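Local coordinates for Ras GTPase-activating-like protein IQGAP2 (Homo sapiens, PDB 5CJP) that probably serves as a scaffold that binds Rho-family GTPases through a domain related to Ras GTPase-activating proteins, at residues L180-I192 / M293-Y307. Numbering follows the deposited sequence.
Sequences LRRVTDKVLNSII and MNNYLSETYQEFRKY
The terminal methyl CE of M293 reaches L180 CD1 and the start of R181, its nearest atom being R181 N at 4.0 Å. R181 lays its aliphatic part over one face of the Y296 ring, with CG 4.1 Å from the ring centroid in a CH-pi contact, while its guanidinium turns to a salt bridge with E178. The T300 hydroxyl OG1, hydrogen-bonded to Y296 O, covers the opposite face. With Y296 CG anti to the backbone N (chi1 173°), the ring extends across to helix 167-193 and fits as a knob among R181, T184, D185 and L188. T184 CG2 and D185 OD2 lie at its edge, and Y296 OH gives D185 OD2 a weak hydrogen bond of 3.3 Å. An alanine in place of Y296 would probably leave a gap between R181 CG and T300 OG1 and deprive D185 of this hydroxyl. L188 returns the knob among Y296, T300, E303 and F304: CD2 meets T300 CG2 at 3.6 Å, and CD1 sits over the F304 face. I191 CG2 packs on the phenol end of Y307, whereas I192 CD1 touches both F304 and Y307, coming within 3.5 Å of Y307 CB. Helix 261-278 backs T184, T300 and F304. The axes of the two segments approach to 11.0 Å and are inclined by 18°; this is near-parallel, knobs-into-holes helix packing within the all-helical GAP-related fold of IQGAP proteins.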
# COMPACT_ATOMS: atom_id res chain seq x y z
N LEU E 180 26.41 -36.21 -3.96
CA LEU E 180 25.17 -36.17 -3.19
C LEU E 180 25.41 -36.31 -1.69
O LEU E 180 24.91 -35.50 -0.90
CB LEU E 180 24.21 -37.27 -3.66
CG LEU E 180 22.71 -36.93 -3.90
CD1 LEU E 180 21.93 -38.24 -4.01
CD2 LEU E 180 22.14 -36.09 -2.76
N ARG E 181 26.18 -37.32 -1.30
CA ARG E 181 26.46 -37.55 0.11
C ARG E 181 27.20 -36.39 0.74
O ARG E 181 27.03 -36.09 1.92
CB ARG E 181 27.28 -38.82 0.28
CG ARG E 181 27.34 -39.31 1.72
CD ARG E 181 28.77 -39.62 2.11
NE ARG E 181 29.59 -38.41 2.09
CZ ARG E 181 30.85 -38.36 1.68
NH1 ARG E 181 31.45 -39.46 1.24
NH2 ARG E 181 31.52 -37.22 1.71
N ARG E 182 28.01 -35.72 -0.07
CA ARG E 182 28.80 -34.59 0.38
C ARG E 182 27.95 -33.34 0.62
O ARG E 182 28.10 -32.67 1.64
CB ARG E 182 29.86 -34.29 -0.67
CG ARG E 182 31.24 -34.08 -0.11
CD ARG E 182 32.09 -33.45 -1.17
NE ARG E 182 31.54 -32.14 -1.54
CZ ARG E 182 31.03 -31.85 -2.73
NH1 ARG E 182 30.98 -32.76 -3.69
NH2 ARG E 182 30.57 -30.62 -2.96
N VAL E 183 27.08 -33.01 -0.33
CA VAL E 183 26.22 -31.84 -0.18
C VAL E 183 25.17 -32.09 0.88
O VAL E 183 24.82 -31.21 1.64
CB VAL E 183 25.50 -31.48 -1.49
CG1 VAL E 183 26.16 -30.29 -2.11
CG2 VAL E 183 25.53 -32.63 -2.45
N THR E 184 24.68 -33.32 0.94
CA THR E 184 23.68 -33.68 1.92
C THR E 184 24.19 -33.50 3.34
O THR E 184 23.48 -32.96 4.19
CB THR E 184 23.24 -35.15 1.77
OG1 THR E 184 22.68 -35.34 0.47
CG2 THR E 184 22.21 -35.52 2.81
N ASP E 185 25.42 -33.95 3.59
CA ASP E 185 26.00 -33.84 4.92
C ASP E 185 26.10 -32.37 5.33
O ASP E 185 25.91 -32.03 6.50
CB ASP E 185 27.38 -34.51 4.99
CG ASP E 185 27.73 -34.99 6.40
OD1 ASP E 185 28.91 -34.92 6.78
OD2 ASP E 185 26.82 -35.46 7.13
N LYS E 186 26.39 -31.50 4.36
CA LYS E 186 26.47 -30.08 4.65
C LYS E 186 25.09 -29.60 5.11
O LYS E 186 24.97 -28.94 6.13
CB LYS E 186 26.93 -29.30 3.42
CG LYS E 186 28.41 -29.49 3.09
CD LYS E 186 28.93 -28.48 2.09
CE LYS E 186 30.44 -28.61 1.97
NZ LYS E 186 31.06 -27.63 1.02
N VAL E 187 24.04 -29.94 4.36
CA VAL E 187 22.69 -29.54 4.73
C VAL E 187 22.33 -30.09 6.11
O VAL E 187 21.89 -29.35 6.99
CB VAL E 187 21.65 -30.07 3.74
CG1 VAL E 187 20.26 -29.82 4.28
CG2 VAL E 187 21.83 -29.40 2.39
N LEU E 188 22.51 -31.39 6.28
CA LEU E 188 22.21 -32.07 7.52
C LEU E 188 22.86 -31.43 8.73
O LEU E 188 22.21 -31.23 9.75
CB LEU E 188 22.64 -33.52 7.42
CG LEU E 188 22.57 -34.30 8.73
CD1 LEU E 188 21.11 -34.35 9.19
CD2 LEU E 188 23.16 -35.70 8.56
N ASN E 189 24.14 -31.11 8.63
CA ASN E 189 24.82 -30.51 9.77
C ASN E 189 24.27 -29.13 10.14
O ASN E 189 24.20 -28.79 11.33
CB ASN E 189 26.33 -30.45 9.52
CG ASN E 189 27.00 -31.84 9.62
OD1 ASN E 189 28.05 -32.08 9.02
ND2 ASN E 189 26.40 -32.74 10.40
N SER E 190 23.87 -28.34 9.15
CA SER E 190 23.31 -27.02 9.42
C SER E 190 22.05 -27.21 10.26
O SER E 190 21.87 -26.56 11.29
CB SER E 190 22.91 -26.33 8.12
OG SER E 190 23.98 -26.32 7.20
N ILE E 191 21.19 -28.12 9.80
CA ILE E 191 19.96 -28.43 10.50
C ILE E 191 20.19 -28.99 11.91
O ILE E 191 19.73 -28.42 12.89
CB ILE E 191 19.09 -29.45 9.70
CG1 ILE E 191 18.76 -28.90 8.30
CG2 ILE E 191 17.80 -29.73 10.45
CD1 ILE E 191 18.17 -29.91 7.33
N ILE E 192 20.91 -30.11 11.99
CA ILE E 192 21.13 -30.74 13.30
C ILE E 192 21.85 -29.91 14.36
O ILE E 192 21.56 -30.02 15.56
CB ILE E 192 21.88 -32.08 13.14
CG1 ILE E 192 21.01 -33.07 12.37
CG2 ILE E 192 22.26 -32.63 14.51
CD1 ILE E 192 19.76 -33.34 13.04
N MET E 293 24.53 -46.10 0.07
CA MET E 293 24.22 -45.01 1.00
C MET E 293 23.47 -45.48 2.24
O MET E 293 23.30 -44.71 3.18
CB MET E 293 23.39 -43.92 0.31
CG MET E 293 24.10 -43.25 -0.86
SD MET E 293 23.19 -41.90 -1.70
CE MET E 293 23.72 -40.49 -0.77
N ASN E 294 23.04 -46.73 2.26
CA ASN E 294 22.29 -47.23 3.40
C ASN E 294 23.00 -47.13 4.73
O ASN E 294 22.36 -47.10 5.78
CB ASN E 294 21.85 -48.67 3.14
CG ASN E 294 20.85 -48.77 2.03
OD1 ASN E 294 20.27 -47.76 1.62
ND2 ASN E 294 20.63 -49.97 1.53
N ASN E 295 24.33 -47.09 4.69
CA ASN E 295 25.09 -46.98 5.92
C ASN E 295 24.97 -45.54 6.40
O ASN E 295 24.79 -45.29 7.59
CB ASN E 295 26.56 -47.34 5.68
CG ASN E 295 26.73 -48.76 5.19
OD1 ASN E 295 26.35 -49.71 5.87
ND2 ASN E 295 27.31 -48.91 4.00
N TYR E 296 25.07 -44.60 5.47
CA TYR E 296 24.95 -43.18 5.80
C TYR E 296 23.53 -42.89 6.24
O TYR E 296 23.30 -42.13 7.19
CB TYR E 296 25.31 -42.31 4.59
CG TYR E 296 25.06 -40.81 4.78
CD1 TYR E 296 25.80 -40.05 5.69
CD2 TYR E 296 24.09 -40.16 4.02
CE1 TYR E 296 25.59 -38.66 5.82
CE2 TYR E 296 23.87 -38.77 4.15
CZ TYR E 296 24.62 -38.03 5.04
OH TYR E 296 24.43 -36.66 5.13
N LEU E 297 22.56 -43.49 5.56
CA LEU E 297 21.17 -43.28 5.89
C LEU E 297 20.86 -43.68 7.31
O LEU E 297 20.11 -43.00 7.99
CB LEU E 297 20.26 -44.07 4.94
CG LEU E 297 20.13 -43.52 3.53
CD1 LEU E 297 19.21 -44.40 2.69
CD2 LEU E 297 19.59 -42.12 3.61
N SER E 298 21.44 -44.78 7.77
CA SER E 298 21.18 -45.25 9.13
C SER E 298 21.85 -44.42 10.21
O SER E 298 21.40 -44.40 11.35
CB SER E 298 21.62 -46.71 9.28
OG SER E 298 21.01 -47.51 8.29
N GLU E 299 22.94 -43.75 9.86
CA GLU E 299 23.65 -42.91 10.82
C GLU E 299 22.87 -41.60 10.89
O GLU E 299 22.62 -41.05 11.97
CB GLU E 299 25.08 -42.63 10.35
CG GLU E 299 25.91 -43.86 10.06
CD GLU E 299 27.32 -43.52 9.60
OE1 GLU E 299 27.47 -42.72 8.64
OE2 GLU E 299 28.28 -44.06 10.19
N THR E 300 22.48 -41.12 9.71
CA THR E 300 21.73 -39.88 9.60
C THR E 300 20.40 -39.99 10.32
O THR E 300 19.96 -39.03 10.96
CB THR E 300 21.52 -39.52 8.14
OG1 THR E 300 22.80 -39.28 7.52
CG2 THR E 300 20.67 -38.27 8.03
N TYR E 301 19.75 -41.14 10.23
CA TYR E 301 18.48 -41.35 10.91
C TYR E 301 18.71 -41.19 12.42
O TYR E 301 17.96 -40.51 13.11
CB TYR E 301 17.93 -42.75 10.62
CG TYR E 301 16.84 -43.15 11.60
CD1 TYR E 301 15.61 -42.49 11.62
CD2 TYR E 301 17.07 -44.15 12.55
CE1 TYR E 301 14.64 -42.79 12.57
CE2 TYR E 301 16.10 -44.47 13.51
CZ TYR E 301 14.89 -43.78 13.51
OH TYR E 301 13.94 -44.04 14.46
N GLN E 302 19.77 -41.82 12.92
CA GLN E 302 20.09 -41.74 14.33
C GLN E 302 20.29 -40.29 14.77
O GLN E 302 19.97 -39.93 15.90
CB GLN E 302 21.35 -42.56 14.65
CG GLN E 302 21.14 -44.08 14.61
CD GLN E 302 19.96 -44.51 15.45
OE1 GLN E 302 19.76 -44.00 16.56
NE2 GLN E 302 19.17 -45.45 14.95
N GLU E 303 20.82 -39.46 13.88
CA GLU E 303 21.02 -38.05 14.22
C GLU E 303 19.65 -37.36 14.23
O GLU E 303 19.34 -36.62 15.15
CB GLU E 303 21.94 -37.37 13.20
CG GLU E 303 23.37 -37.85 13.24
CD GLU E 303 24.28 -37.03 12.35
OE1 GLU E 303 24.39 -35.80 12.56
OE2 GLU E 303 24.88 -37.62 11.42
N PHE E 304 18.85 -37.63 13.20
CA PHE E 304 17.52 -37.06 13.09
C PHE E 304 16.67 -37.46 14.29
O PHE E 304 16.01 -36.62 14.91
CB PHE E 304 16.85 -37.55 11.82
CG PHE E 304 17.00 -36.62 10.66
CD1 PHE E 304 17.12 -37.11 9.37
CD2 PHE E 304 16.96 -35.24 10.86
CE1 PHE E 304 17.20 -36.24 8.27
CE2 PHE E 304 17.04 -34.37 9.77
CZ PHE E 304 17.16 -34.87 8.47
N ARG E 305 16.70 -38.75 14.61
CA ARG E 305 15.93 -39.28 15.72
C ARG E 305 16.27 -38.54 17.01
O ARG E 305 15.38 -38.22 17.80
CB ARG E 305 16.23 -40.77 15.89
CG ARG E 305 15.41 -41.44 16.96
CD ARG E 305 16.28 -41.92 18.13
NE ARG E 305 15.45 -42.46 19.23
CZ ARG E 305 14.58 -43.46 19.09
NH1 ARG E 305 14.41 -44.05 17.92
NH2 ARG E 305 13.86 -43.83 20.14
N LYS E 306 17.55 -38.27 17.21
CA LYS E 306 17.99 -37.56 18.41
C LYS E 306 17.49 -36.11 18.41
O LYS E 306 17.11 -35.57 19.45
CB LYS E 306 19.52 -37.58 18.49
CG LYS E 306 20.09 -36.85 19.69
CD LYS E 306 21.60 -36.85 19.68
CE LYS E 306 22.14 -36.10 20.88
NZ LYS E 306 23.63 -36.12 20.87
N TYR E 307 17.49 -35.51 17.23
CA TYR E 307 17.05 -34.14 16.98
C TYR E 307 15.56 -33.98 17.28
O TYR E 307 15.17 -33.12 18.06
CB TYR E 307 17.33 -33.83 15.51
CG TYR E 307 16.87 -32.49 15.02
CD1 TYR E 307 17.55 -31.33 15.35
CD2 TYR E 307 15.79 -32.40 14.15
CE1 TYR E 307 17.17 -30.10 14.82
CE2 TYR E 307 15.40 -31.17 13.61
CZ TYR E 307 16.09 -30.03 13.95
OH TYR E 307 15.72 -28.83 13.39